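Local structure of fluvirucin B1 DH domain from module 1 (6OBV) at residues T62-L66 and Y223-P227; E99-A105 and T144-T150; N184-G188 and E244-L248; Q194-R198 and A208-L212; V255-A259 and P288-I292. The protein probably catalyses the dehydration of a beta-hydroxyacyl intermediate in the first extension module of the fluvirucin B1 polyketide synthase. All blocks are in the same frame, centred on the assembly; numbering follows the deposited sequence.

Contact 1: residues T62-L66 and Y223-P227; sequences THPWL and YGIHP
Trp-65 meets Tyr-223, His-226 and Pro-227 where two loops of the dehydratase double-hotdog fold come together in the buried interior, the second of them running into the N terminus of helix 227-232. Among the aromatic contacts, the T-shaped pair of Trp-65 and His-226 stands out. The imidazole presents its CE1 edge to one indole face, with CE1 3.5 Å above the plane, and the ring planes lie 69° apart. The indole is swung into this place because CG of Trp-65 sits between its own backbone N and carbonyl carbon (chi1 55°). Apolar packing follows at the far end of the indole, where the pyrrolidine CB of Pro-227 rests 3.9 Å from Trp-65 CH2 and the two side chains run roughly perpendicular. Polar contacts complete the account. His-226 is the N-cap of helix 227-232, its ND1 bonded to the backbone N of Ala-228, while its NE2 binds Glu-219; with both nitrogens engaged, the rotation of the ring is fixed. The hydroxyl of Tyr-223, also weakly bonded to Glu-219, lies at the edge of the His-63 ring, near CD2, and receives a weak, bent hydrogen bond of 3.3 Å from Trp-65 NE1 to Tyr-223 OH.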
# COMPACT_ATOMS: atom_id res chain seq x y z
N THR A 62 13.50 -15.46 -7.69
CA THR A 62 12.70 -14.81 -8.72
C THR A 62 13.51 -13.83 -9.56
O THR A 62 13.11 -13.52 -10.69
CB THR A 62 11.53 -14.07 -8.07
OG1 THR A 62 12.04 -13.20 -7.05
CG2 THR A 62 10.52 -15.07 -7.45
N HIS A 63 14.61 -13.35 -9.01
CA HIS A 63 15.52 -12.40 -9.66
C HIS A 63 16.93 -12.97 -9.56
O HIS A 63 17.74 -12.52 -8.73
CB HIS A 63 15.42 -11.03 -9.00
CG HIS A 63 14.05 -10.42 -9.08
ND1 HIS A 63 12.99 -10.84 -8.29
CD2 HIS A 63 13.56 -9.43 -9.86
CE1 HIS A 63 11.92 -10.13 -8.58
NE2 HIS A 63 12.24 -9.27 -9.54
N PRO A 64 17.27 -13.98 -10.36
CA PRO A 64 18.56 -14.67 -10.18
C PRO A 64 19.77 -13.77 -10.42
O PRO A 64 20.87 -14.10 -9.96
CB PRO A 64 18.50 -15.81 -11.20
CG PRO A 64 17.47 -15.38 -12.21
CD PRO A 64 16.47 -14.56 -11.46
N TRP A 65 19.61 -12.66 -11.13
CA TRP A 65 20.73 -11.76 -11.34
C TRP A 65 21.20 -11.11 -10.04
O TRP A 65 22.36 -10.67 -9.96
CB TRP A 65 20.36 -10.70 -12.38
CG TRP A 65 19.10 -9.92 -12.04
CD1 TRP A 65 17.83 -10.21 -12.45
CD2 TRP A 65 19.00 -8.71 -11.26
NE1 TRP A 65 16.95 -9.26 -11.96
CE2 TRP A 65 17.64 -8.33 -11.24
CE3 TRP A 65 19.93 -7.91 -10.59
CZ2 TRP A 65 17.19 -7.19 -10.56
CZ3 TRP A 65 19.48 -6.77 -9.91
CH2 TRP A 65 18.12 -6.43 -9.89
N LEU A 66 20.34 -11.06 -9.02
CA LEU A 66 20.75 -10.53 -7.71
C LEU A 66 22.03 -11.17 -7.21
O LEU A 66 22.90 -10.49 -6.66
CB LEU A 66 19.64 -10.76 -6.68
CG LEU A 66 18.41 -9.87 -6.75
CD1 LEU A 66 17.36 -10.47 -5.81
CD2 LEU A 66 18.74 -8.44 -6.36
N TYR A 223 11.69 -4.19 -17.70
CA TYR A 223 12.36 -3.15 -16.95
C TYR A 223 12.32 -1.84 -17.73
O TYR A 223 12.21 -1.83 -18.96
CB TYR A 223 13.80 -3.55 -16.64
CG TYR A 223 13.89 -4.64 -15.59
CD1 TYR A 223 13.85 -4.34 -14.23
CD2 TYR A 223 14.02 -5.98 -15.95
CE1 TYR A 223 13.94 -5.31 -13.25
CE2 TYR A 223 14.11 -6.97 -14.98
CZ TYR A 223 14.08 -6.63 -13.63
OH TYR A 223 14.15 -7.62 -12.68
N GLY A 224 12.37 -0.73 -16.99
CA GLY A 224 12.72 0.54 -17.59
C GLY A 224 14.09 0.42 -18.24
O GLY A 224 14.25 0.66 -19.43
N ILE A 225 15.10 0.05 -17.44
CA ILE A 225 16.37 -0.45 -17.96
C ILE A 225 16.87 -1.48 -16.96
O ILE A 225 16.96 -1.20 -15.75
CB ILE A 225 17.40 0.67 -18.21
CG1 ILE A 225 18.60 0.06 -18.97
CG2 ILE A 225 17.80 1.38 -16.89
CD1 ILE A 225 19.61 1.03 -19.60
N HIS A 226 17.15 -2.71 -17.43
CA HIS A 226 17.55 -3.78 -16.53
C HIS A 226 18.67 -3.28 -15.61
O HIS A 226 19.66 -2.73 -16.10
CB HIS A 226 18.02 -5.02 -17.30
CG HIS A 226 18.06 -6.27 -16.47
ND1 HIS A 226 18.80 -6.38 -15.32
CD2 HIS A 226 17.43 -7.46 -16.63
CE1 HIS A 226 18.64 -7.58 -14.80
NE2 HIS A 226 17.81 -8.26 -15.57
N PRO A 227 18.51 -3.39 -14.29
CA PRO A 227 19.57 -2.92 -13.39
C PRO A 227 20.94 -3.51 -13.71
O PRO A 227 21.96 -2.84 -13.49
CB PRO A 227 19.07 -3.35 -12.00
CG PRO A 227 17.56 -3.34 -12.14
CD PRO A 227 17.28 -3.78 -13.57

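Contact 2: residues E99-A105 and T144-T150; sequences EELTLEA and TRHAAGT
Leu-101 and Leu-103 both close on Ala-147 at the tight face of an antiparallel strand pair in the double-hotdog fold. Each leucine brings its CD1 to 4.0 Å from Ala-147 CB, and Phe-82 of helix 79-92 packs on Leu-103 and Ala-147 from that side. Gly-149 sits across from Leu-101 in a non-hydrogen-bonded pair with CA atoms only 4.1 Å apart, a spacing that a bare backbone permits. A classic beta bulge interrupts the regular pairing at Glu-99 and Glu-100, which both face Thr-150. The other face, bearing Glu-100, Thr-102 and Ala-148, is looser and wet. There Thr-102 OG1 donates to Glu-100 OE1 over 2.5 Å, and one water bridges Glu-100, Thr-102 and the carbonyl of Ala-148. Beyond it, exposed Glu-104 and Arg-145 form a salt bridge, NE to OE1 2.8 Å, with carboxylate and guanidinium planes 75° apart; the arginine reaches it by a bend at chi3 (63°), and Ala-148 CB lies over the guanidinium centre. Where strand 97-103 has run out into loop, the backbone is still gripped: Ala-105 O accepts hydrogen bonds from a water and from His-146 ND1, the latter 2.6 Å away and with the oxygen in the imidazole plane.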
# COMPACT_ATOMS: atom_id res chain seq x y z
N GLU A 99 15.43 13.68 -10.71
CA GLU A 99 16.26 14.87 -10.57
C GLU A 99 17.48 14.59 -9.69
O GLU A 99 18.59 15.05 -9.98
CB GLU A 99 15.42 16.01 -10.00
CG GLU A 99 16.16 17.25 -9.55
CD GLU A 99 15.21 18.30 -9.01
OE1 GLU A 99 14.51 18.95 -9.82
OE2 GLU A 99 15.13 18.48 -7.78
N GLU A 100 17.30 13.82 -8.63
CA GLU A 100 18.37 13.55 -7.69
C GLU A 100 18.03 12.25 -6.96
O GLU A 100 16.86 12.01 -6.65
CB GLU A 100 18.53 14.72 -6.71
CG GLU A 100 19.80 14.72 -5.89
CD GLU A 100 19.67 13.86 -4.65
OE1 GLU A 100 20.70 13.27 -4.22
OE2 GLU A 100 18.54 13.76 -4.12
N LEU A 101 19.03 11.41 -6.73
CA LEU A 101 18.86 10.27 -5.81
C LEU A 101 20.19 10.01 -5.10
O LEU A 101 21.23 9.91 -5.75
CB LEU A 101 18.39 9.02 -6.56
CG LEU A 101 17.95 7.76 -5.80
CD1 LEU A 101 16.51 7.87 -5.34
CD2 LEU A 101 18.08 6.54 -6.68
N THR A 102 20.15 9.93 -3.77
CA THR A 102 21.32 9.57 -2.97
C THR A 102 21.10 8.18 -2.40
O THR A 102 20.01 7.89 -1.89
CB THR A 102 21.59 10.56 -1.84
OG1 THR A 102 21.65 11.89 -2.36
CG2 THR A 102 22.92 10.27 -1.16
N LEU A 103 22.11 7.31 -2.53
CA LEU A 103 22.07 6.02 -1.85
C LEU A 103 22.53 6.22 -0.42
O LEU A 103 23.60 6.78 -0.17
CB LEU A 103 22.95 4.99 -2.57
CG LEU A 103 22.53 4.51 -3.98
CD1 LEU A 103 20.99 4.39 -4.19
CD2 LEU A 103 23.17 5.32 -5.09
N GLU A 104 21.71 5.79 0.53
CA GLU A 104 21.99 6.05 1.94
C GLU A 104 22.58 4.84 2.66
O GLU A 104 23.60 4.96 3.34
CB GLU A 104 20.70 6.49 2.64
CG GLU A 104 19.93 7.51 1.85
CD GLU A 104 18.92 8.23 2.69
OE1 GLU A 104 18.46 7.63 3.68
OE2 GLU A 104 18.60 9.40 2.38
N ALA A 105 21.94 3.68 2.53
CA ALA A 105 22.37 2.48 3.22
C ALA A 105 22.40 1.34 2.20
O ALA A 105 21.41 1.13 1.48
CB ALA A 105 21.44 2.12 4.40
N THR A 144 14.43 -0.31 6.43
CA THR A 144 15.61 0.53 6.29
C THR A 144 15.44 1.36 5.04
O THR A 144 15.07 0.82 3.99
CB THR A 144 16.89 -0.31 6.20
OG1 THR A 144 17.02 -1.08 7.40
CG2 THR A 144 18.14 0.58 6.02
N ARG A 145 15.69 2.66 5.14
CA ARG A 145 15.70 3.52 3.97
C ARG A 145 17.04 3.39 3.24
O ARG A 145 18.10 3.57 3.84
CB ARG A 145 15.44 4.98 4.36
CG ARG A 145 14.95 5.80 3.18
CD ARG A 145 14.60 7.22 3.56
NE ARG A 145 15.75 7.96 4.06
CZ ARG A 145 15.73 9.27 4.30
NH1 ARG A 145 14.63 9.97 4.08
NH2 ARG A 145 16.82 9.87 4.75
N HIS A 146 16.98 3.06 1.95
CA HIS A 146 18.19 2.84 1.17
C HIS A 146 18.48 3.94 0.17
O HIS A 146 19.61 4.03 -0.32
CB HIS A 146 18.09 1.49 0.43
CG HIS A 146 18.09 0.30 1.34
ND1 HIS A 146 19.21 -0.12 2.01
CD2 HIS A 146 17.09 -0.53 1.73
CE1 HIS A 146 18.92 -1.17 2.75
NE2 HIS A 146 17.63 -1.44 2.60
N ALA A 147 17.50 4.78 -0.15
CA ALA A 147 17.62 5.73 -1.24
C ALA A 147 16.58 6.81 -1.02
O ALA A 147 15.45 6.52 -0.61
CB ALA A 147 17.42 5.06 -2.61
N ALA A 148 16.96 8.05 -1.27
CA ALA A 148 16.03 9.16 -1.14
C ALA A 148 16.40 10.19 -2.19
O ALA A 148 17.58 10.42 -2.44
CB ALA A 148 16.08 9.79 0.25
N GLY A 149 15.39 10.79 -2.80
CA GLY A 149 15.68 11.86 -3.73
C GLY A 149 14.47 12.63 -4.19
O GLY A 149 13.54 12.85 -3.41
N THR A 150 14.49 13.06 -5.46
CA THR A 150 13.47 13.96 -5.99
C THR A 150 13.18 13.63 -7.44
O THR A 150 14.10 13.48 -8.26
CB THR A 150 13.91 15.42 -5.86
OG1 THR A 150 14.05 15.75 -4.48
CG2 THR A 150 12.89 16.34 -6.49
O HOH W 1 18.59 12.80 -1.58
O HOH W 2 21.73 2.27 -0.95

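Contact 3: residues N184-G188 and E244-L248; sequences NTGYG and EGVAL
The phenolic oxygen of Tyr-187 accepts a hydrogen bond from the backbone N of Ala-247, with OH and N 2.8 Å apart and an N-H...O angle of 161°. The side chain thus reaches across to take up a main-chain donor right at the start of strand 247-257. The carbonyl of the same alanine lies at the ring's edge, in its plane, Ala-247 O being 3.4 Å from Tyr-187 CE1. One face of the ring is taken by Val-246 in a CH-pi contact: CG1 stands 4.0 Å from the ring centroid, displaced toward the rim on the CE1 side. The phenol and the valine run antiparallel. Val-246 divides its work between two branches. With CG1 anti to the backbone N (chi1 175°) and laid over the phenol, CG2 is directed at the main chain of Gly-186, 3.5 Å from its CA. This glycine is the first residue to leave helical geometry after helix 178-185, and its positive phi (144°) turns the chain from helix into strand 187-189, a strand of the small antiparallel sheet that also contains strand 69-71. The valine methyl sits directly against the bare backbone of this turn. At the helix end of the contact, Thr-185 turns its hydroxyl back to Ala-181 O within the helix, which leaves the methyl to face the second segment, CG2 lying 3.5 Å from Gly-245 O. Beyond the contact, the ring of Tyr-187 meets that of Tyr-189 nearly parallel, and Val-246 packs on Leu-300.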
# COMPACT_ATOMS: atom_id res chain seq x y z
N ASN A 184 40.12 -8.71 -8.92
CA ASN A 184 41.28 -8.56 -8.06
C ASN A 184 41.24 -7.26 -7.28
O ASN A 184 41.78 -7.19 -6.17
CB ASN A 184 42.56 -8.62 -8.89
CG ASN A 184 42.99 -10.02 -9.16
OD1 ASN A 184 43.17 -10.81 -8.24
ND2 ASN A 184 43.13 -10.36 -10.43
N THR A 185 40.65 -6.21 -7.85
CA THR A 185 40.47 -4.96 -7.12
C THR A 185 39.53 -5.16 -5.93
O THR A 185 39.73 -4.56 -4.87
CB THR A 185 39.93 -3.88 -8.06
OG1 THR A 185 40.82 -3.71 -9.18
CG2 THR A 185 39.77 -2.54 -7.34
N GLY A 186 38.51 -6.00 -6.09
CA GLY A 186 37.61 -6.27 -5.00
C GLY A 186 36.17 -6.46 -5.45
O GLY A 186 35.36 -6.99 -4.69
N TYR A 187 35.86 -6.03 -6.67
CA TYR A 187 34.48 -6.07 -7.15
C TYR A 187 33.99 -7.50 -7.32
O TYR A 187 34.75 -8.40 -7.70
CB TYR A 187 34.34 -5.33 -8.48
CG TYR A 187 34.51 -3.83 -8.39
CD1 TYR A 187 33.44 -3.00 -8.06
CD2 TYR A 187 35.75 -3.24 -8.63
CE1 TYR A 187 33.61 -1.62 -7.98
CE2 TYR A 187 35.92 -1.87 -8.55
CZ TYR A 187 34.86 -1.06 -8.22
OH TYR A 187 35.06 0.30 -8.15
N GLY A 188 32.72 -7.71 -7.02
CA GLY A 188 32.08 -9.00 -7.22
C GLY A 188 31.03 -8.91 -8.31
O GLY A 188 29.87 -8.60 -8.04
N GLU A 244 42.58 2.60 -7.67
CA GLU A 244 42.74 1.62 -6.61
C GLU A 244 41.47 1.58 -5.77
O GLU A 244 40.89 2.63 -5.44
CB GLU A 244 43.94 1.98 -5.74
CG GLU A 244 45.19 2.36 -6.53
CD GLU A 244 45.92 1.15 -7.07
OE1 GLU A 244 45.77 0.06 -6.48
OE2 GLU A 244 46.65 1.29 -8.08
N GLY A 245 41.01 0.38 -5.45
CA GLY A 245 39.93 0.21 -4.50
C GLY A 245 38.56 0.13 -5.14
O GLY A 245 38.35 0.50 -6.30
N VAL A 246 37.61 -0.37 -4.37
CA VAL A 246 36.24 -0.53 -4.80
C VAL A 246 35.48 0.76 -4.52
O VAL A 246 35.63 1.37 -3.46
CB VAL A 246 35.58 -1.73 -4.09
CG1 VAL A 246 34.10 -1.83 -4.44
CG2 VAL A 246 36.34 -3.02 -4.42
N ALA A 247 34.67 1.19 -5.49
CA ALA A 247 33.79 2.34 -5.29
C ALA A 247 32.43 1.97 -5.85
O ALA A 247 32.35 1.29 -6.87
CB ALA A 247 34.31 3.62 -5.96
N LEU A 248 31.37 2.40 -5.16
CA LEU A 248 30.01 2.12 -5.60
C LEU A 248 29.27 3.43 -5.87
O LEU A 248 29.57 4.45 -5.25
CB LEU A 248 29.22 1.32 -4.55
CG LEU A 248 29.82 -0.01 -4.11
CD1 LEU A 248 28.98 -0.60 -2.97
CD2 LEU A 248 29.90 -0.96 -5.28

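Contact 4: residues Q194-R198 and A208-L212; sequences QGLKR and AEVEL
Arg-198 turns back toward Glu-209 and Glu-211 through a bend at chi3 (-50°), whereas both glutamates run extended beyond CG and send their carboxylates out to meet it. The two acids are met differently. Glu-211 OE2 lies in the guanidinium plane and takes a straight bond from Arg-198 NH2 at 2.6 Å, the carboxylate being nearly coplanar with the guanidinium. Glu-209 OE1 is approached from above its carboxylate plane by Arg-198 NE at 2.7 Å, the two flat groups here turned 71° apart, and NH2 adds a weak bond to the same oxygen. One cation therefore ties two acids that would probably repel each other otherwise. Glu-209 OE2 has a further partner in Trp-165. Alongside, Lys-197 lays its CG 3.7 Å from Glu-211 CD, crossing it at about a right angle, while its NZ returns to Gln-194 O. The backbone beneath is an antiparallel hairpin with a classic beta bulge: Lys-197 and Arg-198 both face Glu-209, whose carbonyl receives Lys-197 N at 3.0 Å and Arg-198 N weakly. On the other face Leu-196 CD1 packs 3.7 Å from Ala-208 CB, and Val-210 CG1 presses on the carbonyl of Gly-195. That apolar face is covered by helix 227-232, with Leu-229 and Ala-232 on Val-210, and Leu-196 also touches His-178 of helix 178-185; strand 264-271 pairs with the second strand of the hairpin along its other edge.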
# COMPACT_ATOMS: atom_id res chain seq x y z
N GLN A 194 28.53 -8.97 -15.99
CA GLN A 194 29.72 -8.83 -16.83
C GLN A 194 29.37 -8.39 -18.25
O GLN A 194 29.86 -8.95 -19.22
CB GLN A 194 30.50 -10.13 -16.85
CG GLN A 194 31.12 -10.50 -15.49
CD GLN A 194 31.67 -11.91 -15.46
OE1 GLN A 194 31.80 -12.56 -16.50
NE2 GLN A 194 32.00 -12.39 -14.27
N GLY A 195 28.55 -7.34 -18.37
CA GLY A 195 28.02 -6.94 -19.66
C GLY A 195 28.92 -6.11 -20.55
O GLY A 195 28.56 -5.88 -21.70
N LEU A 196 30.06 -5.63 -20.07
CA LEU A 196 30.93 -4.81 -20.90
C LEU A 196 31.62 -5.68 -21.94
O LEU A 196 32.34 -6.62 -21.58
CB LEU A 196 31.96 -4.08 -20.04
CG LEU A 196 33.06 -3.34 -20.81
CD1 LEU A 196 32.46 -2.23 -21.64
CD2 LEU A 196 34.14 -2.80 -19.85
N LYS A 197 31.40 -5.39 -23.22
CA LYS A 197 31.94 -6.22 -24.29
C LYS A 197 33.06 -5.54 -25.07
O LYS A 197 34.08 -6.17 -25.35
CB LYS A 197 30.82 -6.63 -25.26
CG LYS A 197 29.65 -7.38 -24.61
CD LYS A 197 30.11 -8.66 -23.90
CE LYS A 197 29.01 -9.25 -23.02
NZ LYS A 197 29.54 -10.20 -22.01
N ARG A 198 32.88 -4.27 -25.43
CA ARG A 198 33.84 -3.52 -26.22
C ARG A 198 33.92 -2.10 -25.67
O ARG A 198 32.93 -1.56 -25.17
CB ARG A 198 33.47 -3.47 -27.71
CG ARG A 198 33.79 -4.74 -28.47
CD ARG A 198 32.86 -4.90 -29.66
NE ARG A 198 31.47 -4.73 -29.23
CZ ARG A 198 30.63 -5.72 -28.96
NH1 ARG A 198 31.02 -7.00 -29.07
NH2 ARG A 198 29.39 -5.44 -28.56
N ALA A 208 31.52 2.62 -24.88
CA ALA A 208 31.37 1.22 -24.53
C ALA A 208 30.17 0.64 -25.26
O ALA A 208 29.22 1.35 -25.61
CB ALA A 208 31.20 1.02 -23.02
N GLU A 209 30.23 -0.66 -25.49
CA GLU A 209 29.06 -1.44 -25.85
C GLU A 209 28.88 -2.50 -24.78
O GLU A 209 29.84 -3.16 -24.39
CB GLU A 209 29.20 -2.07 -27.23
CG GLU A 209 29.36 -1.06 -28.33
CD GLU A 209 29.45 -1.70 -29.70
OE1 GLU A 209 29.54 -2.95 -29.79
OE2 GLU A 209 29.41 -0.95 -30.71
N VAL A 210 27.64 -2.63 -24.29
CA VAL A 210 27.29 -3.46 -23.15
C VAL A 210 26.06 -4.28 -23.51
O VAL A 210 25.10 -3.73 -24.07
CB VAL A 210 27.01 -2.59 -21.90
CG1 VAL A 210 26.83 -3.47 -20.69
CG2 VAL A 210 28.12 -1.59 -21.69
N GLU A 211 26.08 -5.58 -23.21
CA GLU A 211 24.99 -6.49 -23.57
C GLU A 211 24.66 -7.41 -22.40
O GLU A 211 25.56 -7.92 -21.74
CB GLU A 211 25.35 -7.36 -24.79
CG GLU A 211 26.03 -6.65 -25.96
CD GLU A 211 26.79 -7.61 -26.88
OE1 GLU A 211 26.56 -8.83 -26.79
OE2 GLU A 211 27.62 -7.13 -27.68
N LEU A 212 23.36 -7.64 -22.18
CA LEU A 212 22.94 -8.60 -21.17
C LEU A 212 23.21 -10.03 -21.63
O LEU A 212 23.17 -10.34 -22.82
CB LEU A 212 21.45 -8.46 -20.88
CG LEU A 212 20.96 -7.15 -20.28
CD1 LEU A 212 19.45 -7.17 -20.19
CD2 LEU A 212 21.58 -6.99 -18.91

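Contact 5: residues V255-A259 and P288-I292; sequences VELLA and PVAGI
Leu-258 sets its CD1 as a bump against the ring of Pro-288 at CB, 3.5 Å from Leu-258 CD1 to Pro-288 CB, and the two side chains meet nearly perpendicular. Next to them the small methyl of Ala-259 nestles against the proline's carbonyl, its CB 3.3 Å from Pro-288 O. Leu-258 and Ala-259 follow the end of strand 247-257, yet both their amides turn inward to a single acceptor, Val-289 O, which takes Leu-258 N at 2.7 Å from above the carbonyl plane and Ala-259 N at 3.1 Å. Further along, large groups are set against small ones. Leu-257, with CG anti to the backbone N (chi1 -172°), swings CD1 over the low relief of Ala-290, 4.0 Å from its CB, and against the carbonyl of Val-289. On that same face Val-255 and Ile-292 run abreast, Val-255 CG2 against Ile-292 CG1. The reverse face is shallower: Gly-291 contributes no bulk opposite Glu-256, and the glutamate's carboxylate turns off to Ser-156 N, bonded through OE1. Beneath this pair the backbones are close to regular, Glu-256 N to Gly-291 O and Gly-291 N to Glu-256 O each spanning 2.9 Å in the carbonyl plane. Val-289 and Ala-290 both face Ile-281 of the next strand, a classic beta bulge. The whole is an antiparallel strand pair whose pairing carries on past the end of strand 247-257, as befits strands 247-257 and 288-299, neighbours in the double-hotdog fold of polyketide synthase dehydratases.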
# COMPACT_ATOMS: atom_id res chain seq x y z
N VAL A 255 18.61 11.95 -14.10
CA VAL A 255 18.48 10.64 -14.72
C VAL A 255 17.17 10.63 -15.50
O VAL A 255 16.08 10.72 -14.91
CB VAL A 255 18.52 9.51 -13.68
CG1 VAL A 255 18.38 8.15 -14.37
CG2 VAL A 255 19.82 9.56 -12.92
N GLU A 256 17.27 10.55 -16.82
CA GLU A 256 16.12 10.41 -17.69
C GLU A 256 16.20 9.09 -18.42
O GLU A 256 17.20 8.79 -19.08
CB GLU A 256 16.04 11.53 -18.72
CG GLU A 256 15.22 12.71 -18.29
CD GLU A 256 15.31 13.85 -19.26
OE1 GLU A 256 16.32 14.58 -19.22
OE2 GLU A 256 14.37 14.00 -20.07
N LEU A 257 15.13 8.31 -18.32
CA LEU A 257 14.96 7.14 -19.15
C LEU A 257 14.14 7.54 -20.38
O LEU A 257 12.97 7.93 -20.25
CB LEU A 257 14.32 6.02 -18.36
CG LEU A 257 14.27 4.71 -19.10
CD1 LEU A 257 15.68 4.17 -19.20
CD2 LEU A 257 13.38 3.82 -18.30
N LEU A 258 14.75 7.48 -21.56
CA LEU A 258 14.11 7.91 -22.79
C LEU A 258 13.52 6.77 -23.61
O LEU A 258 12.67 7.02 -24.47
CB LEU A 258 15.10 8.70 -23.65
CG LEU A 258 15.85 9.83 -22.93
CD1 LEU A 258 16.78 10.55 -23.88
CD2 LEU A 258 14.84 10.81 -22.33
N ALA A 259 13.97 5.53 -23.40
CA ALA A 259 13.46 4.37 -24.13
C ALA A 259 13.59 3.15 -23.24
O ALA A 259 14.66 2.91 -22.68
CB ALA A 259 14.22 4.16 -25.45
N PRO A 288 18.24 7.43 -28.60
CA PRO A 288 18.41 7.65 -27.15
C PRO A 288 17.79 6.54 -26.32
O PRO A 288 16.76 5.96 -26.67
CB PRO A 288 17.69 8.98 -26.91
CG PRO A 288 17.56 9.63 -28.28
CD PRO A 288 17.46 8.49 -29.25
N VAL A 289 18.45 6.22 -25.20
CA VAL A 289 17.93 5.26 -24.24
C VAL A 289 17.84 5.87 -22.84
O VAL A 289 16.79 5.83 -22.20
CB VAL A 289 18.78 3.96 -24.21
CG1 VAL A 289 18.36 3.08 -23.04
CG2 VAL A 289 18.63 3.20 -25.51
N ALA A 290 18.94 6.45 -22.37
CA ALA A 290 18.93 7.09 -21.06
C ALA A 290 20.03 8.13 -21.04
O ALA A 290 21.00 8.05 -21.81
CB ALA A 290 19.13 6.09 -19.92
N GLY A 291 19.85 9.12 -20.18
CA GLY A 291 20.90 10.10 -19.91
C GLY A 291 21.05 10.23 -18.42
O GLY A 291 20.07 10.25 -17.68
N ILE A 292 22.29 10.27 -17.98
CA ILE A 292 22.61 10.55 -16.58
C ILE A 292 23.49 11.79 -16.56
O ILE A 292 24.62 11.77 -17.08
CB ILE A 292 23.31 9.37 -15.89
CG1 ILE A 292 22.35 8.19 -15.77
CG2 ILE A 292 23.81 9.80 -14.53
CD1 ILE A 292 22.97 6.88 -16.20

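From the N terminus, residues 62-66 open the long loop that contact 1 closes at 223-227. Inside it, contact 2 ties strand 97-103 to strand 144-152 and is complete before contact 3 begins. Segment 184-188 then opens contact 3, whose partner 244-248 lies past the closure of contact 1, so the two cross. The hairpin of contact 4 is nested within both loops and packs on contact 1 through Leu-212 and His-226. Contact 5 follows last, in series with all the others; it shares strand 247-257 with contact 3, at the far end, and touches contact 1 through Leu-257. Strand 247-257, next to 97-103, thereby links the sheet region of contact 2 to the later one.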